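Local coordinates for Oxidored_FMN domain-containing protein ([Pseudomonas] geniculata N1, PDB 6L6J) that oxidises the amine 6-hydroxypseudooxynicotine, probably passing electrons through its FMN and [4Fe-4S] cluster, and also binds ADP, at residues Ile524-Asp529 with Leu615-Leu620. Sequence-based numbering, arbitrary orientation.
Sequences IVYDED and LVTGQL
Two parallel strands run side by side here, Tyr526 level with Leu615 and Asp527 with Val616, and between 524-529 and 615-620 Val616 makes both backbone hydrogen bonds. Val616 N lies nearly on the C=O axis of Tyr526 (C=O...N 171°), 2.8 Å from Tyr526 O. Its O takes the amide of Glu528, again at 2.8 Å between Glu528 N and Val616 O, lying in the carbonyl plane. At the end of the strand, Asp527 OD1 accepts from Asp529 N at 3.0 Å, met from above the carboxylate plane. This is an Asx turn, with CG anti to the backbone N (chi1 -176°); OD1 also takes the amide of Tyr530, while OD2 bonds Tyr550.

Apolar contacts form on both faces. With Asp527 on one face, Val525 and Val616 lie alongside each other, CG1 of Val525 3.8 Å from CG2 of Val616. On the other, Leu615 CD2 meets the Tyr526 ring obliquely, 3.9 Å from its CD2. Beyond the strand ends, Thr617 CG2 sits against Glu528 CB at 3.6 Å. The Glu528 chain bends at chi2, and its buried carboxylate hydrogen-bonds Thr553 OG1 and Asn493 N; Tyr526 OH bonds His494 NE2, and Thr617 OG1 bonds Val490 O.

The pair lies in the parallel part of a mixed sheet, probably in the OYE-like second alpha/beta domain: strand 522-527 runs between 547-552 and 612-621, helix 533-542 packs over Val525, Asp527 and Val616, and Trp485 of strand 483-485 touches Val616 and Asp529.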
loop_
_atom_site.group_PDB
_atom_site.type_symbol
_atom_site.label_atom_id
_atom_site.label_comp_id
_atom_site.label_asym_id
_atom_site.label_seq_id
_atom_site.Cartn_x
_atom_site.Cartn_y
_atom_site.Cartn_z
ATOM N N ILE A 524 26.717 -4.181 14.958
ATOM C CA ILE A 524 25.358 -4.519 15.469
ATOM C C ILE A 524 24.422 -3.344 15.186
ATOM O O ILE A 524 24.733 -2.197 15.616
ATOM C CB ILE A 524 25.383 -4.870 16.966
ATOM C CG1 ILE A 524 25.882 -6.304 17.177
ATOM C CG2 ILE A 524 24.011 -4.648 17.575
ATOM C CD1 ILE A 524 26.155 -6.659 18.617
ATOM N N VAL A 525 23.331 -3.622 14.476
ATOM C CA VAL A 525 22.212 -2.652 14.273
ATOM C C VAL A 525 21.102 -3.112 15.192
ATOM O O VAL A 525 20.686 -4.265 15.050
ATOM C CB VAL A 525 21.741 -2.562 12.810
ATOM C CG1 VAL A 525 20.748 -1.441 12.606
ATOM C CG2 VAL A 525 22.914 -2.386 11.865
ATOM N N TYR A 526 20.736 -2.264 16.153
ATOM C CA TYR A 526 19.715 -2.550 17.193
ATOM C C TYR A 526 18.437 -1.827 16.787
ATOM O O TYR A 526 18.469 -0.581 16.640
ATOM C CB TYR A 526 20.238 -2.137 18.565
ATOM C CG TYR A 526 19.385 -2.542 19.741
ATOM C CD1 TYR A 526 18.923 -3.840 19.896
ATOM C CD2 TYR A 526 19.099 -1.629 20.744
ATOM C CE1 TYR A 526 18.173 -4.202 21.003
ATOM C CE2 TYR A 526 18.361 -1.979 21.861
ATOM C CZ TYR A 526 17.889 -3.267 21.983
ATOM O OH TYR A 526 17.146 -3.592 23.080
ATOM N N ASP A 527 17.388 -2.611 16.528
ATOM C CA ASP A 527 16.079 -2.133 16.026
ATOM C C ASP A 527 15.065 -2.151 17.173
ATOM O O ASP A 527 14.628 -3.249 17.550
ATOM C CB ASP A 527 15.617 -2.971 14.835
ATOM C CG ASP A 527 14.339 -2.454 14.221
ATOM O OD1 ASP A 527 13.995 -1.278 14.518
ATOM O OD2 ASP A 527 13.707 -3.229 13.454
ATOM N N GLU A 528 14.751 -0.964 17.699
ATOM C CA GLU A 528 13.611 -0.680 18.611
ATOM C C GLU A 528 12.604 0.257 17.907
ATOM O O GLU A 528 11.752 0.841 18.611
ATOM C CB GLU A 528 14.131 -0.014 19.887
ATOM C CG GLU A 528 14.685 -0.996 20.894
ATOM C CD GLU A 528 13.684 -1.429 21.944
ATOM O OE1 GLU A 528 13.254 -0.564 22.727
ATOM O OE2 GLU A 528 13.326 -2.619 21.962
ATOM N N ASP A 529 12.734 0.445 16.588
ATOM C CA ASP A 529 11.818 1.271 15.764
ATOM C C ASP A 529 10.791 0.352 15.105
ATOM O O ASP A 529 9.631 0.758 15.049
ATOM C CB ASP A 529 12.574 2.057 14.699
ATOM C CG ASP A 529 11.668 2.654 13.647
ATOM O OD1 ASP A 529 11.112 3.727 13.901
ATOM O OD2 ASP A 529 11.506 2.009 12.604
ATOM N N LEU A 615 22.333 2.269 16.968
ATOM C CA LEU A 615 21.072 2.331 17.746
ATOM C C LEU A 615 19.969 2.994 16.898
ATOM O O LEU A 615 20.094 4.179 16.565
ATOM C CB LEU A 615 21.339 3.092 19.048
ATOM C CG LEU A 615 22.372 2.466 19.987
ATOM C CD1 LEU A 615 22.651 3.369 21.173
ATOM C CD2 LEU A 615 21.932 1.096 20.483
ATOM N N VAL A 616 18.939 2.219 16.545
ATOM C CA VAL A 616 17.710 2.686 15.832
ATOM C C VAL A 616 16.519 2.466 16.774
ATOM O O VAL A 616 15.910 1.368 16.717
ATOM C CB VAL A 616 17.517 1.960 14.479
ATOM C CG1 VAL A 616 16.673 2.791 13.529
ATOM C CG2 VAL A 616 18.831 1.595 13.805
ATOM N N THR A 617 16.212 3.467 17.616
ATOM C CA THR A 617 15.258 3.330 18.758
ATOM C C THR A 617 14.183 4.432 18.774
ATOM O O THR A 617 13.237 4.311 19.570
ATOM C CB THR A 617 16.015 3.273 20.095
ATOM O OG1 THR A 617 16.678 4.523 20.265
ATOM C CG2 THR A 617 17.015 2.139 20.154
ATOM N N GLY A 618 14.280 5.460 17.938
ATOM C CA GLY A 618 13.226 6.490 17.875
ATOM C C GLY A 618 13.780 7.831 17.451
ATOM O O GLY A 618 15.008 7.915 17.175
ATOM N N GLN A 619 12.888 8.820 17.356
ATOM C CA GLN A 619 13.178 10.183 16.849
ATOM C C GLN A 619 12.761 11.187 17.929
ATOM O O GLN A 619 11.822 10.880 18.663
ATOM C CB GLN A 619 12.430 10.437 15.538
ATOM C CG GLN A 619 12.808 9.520 14.375
ATOM C CD GLN A 619 11.759 9.510 13.279
ATOM O OE1 GLN A 619 10.691 8.890 13.386
ATOM N NE2 GLN A 619 12.061 10.196 12.194
ATOM N N LEU A 620 13.470 12.308 18.045
ATOM C CA LEU A 620 13.129 13.456 18.932
ATOM C C LEU A 620 12.826 14.673 18.059
ATOM O O LEU A 620 13.634 14.963 17.151
ATOM C CB LEU A 620 14.301 13.783 19.863
ATOM C CG LEU A 620 14.516 12.827 21.029
ATOM C CD1 LEU A 620 15.892 13.058 21.658
ATOM C CD2 LEU A 620 13.392 12.969 22.057
#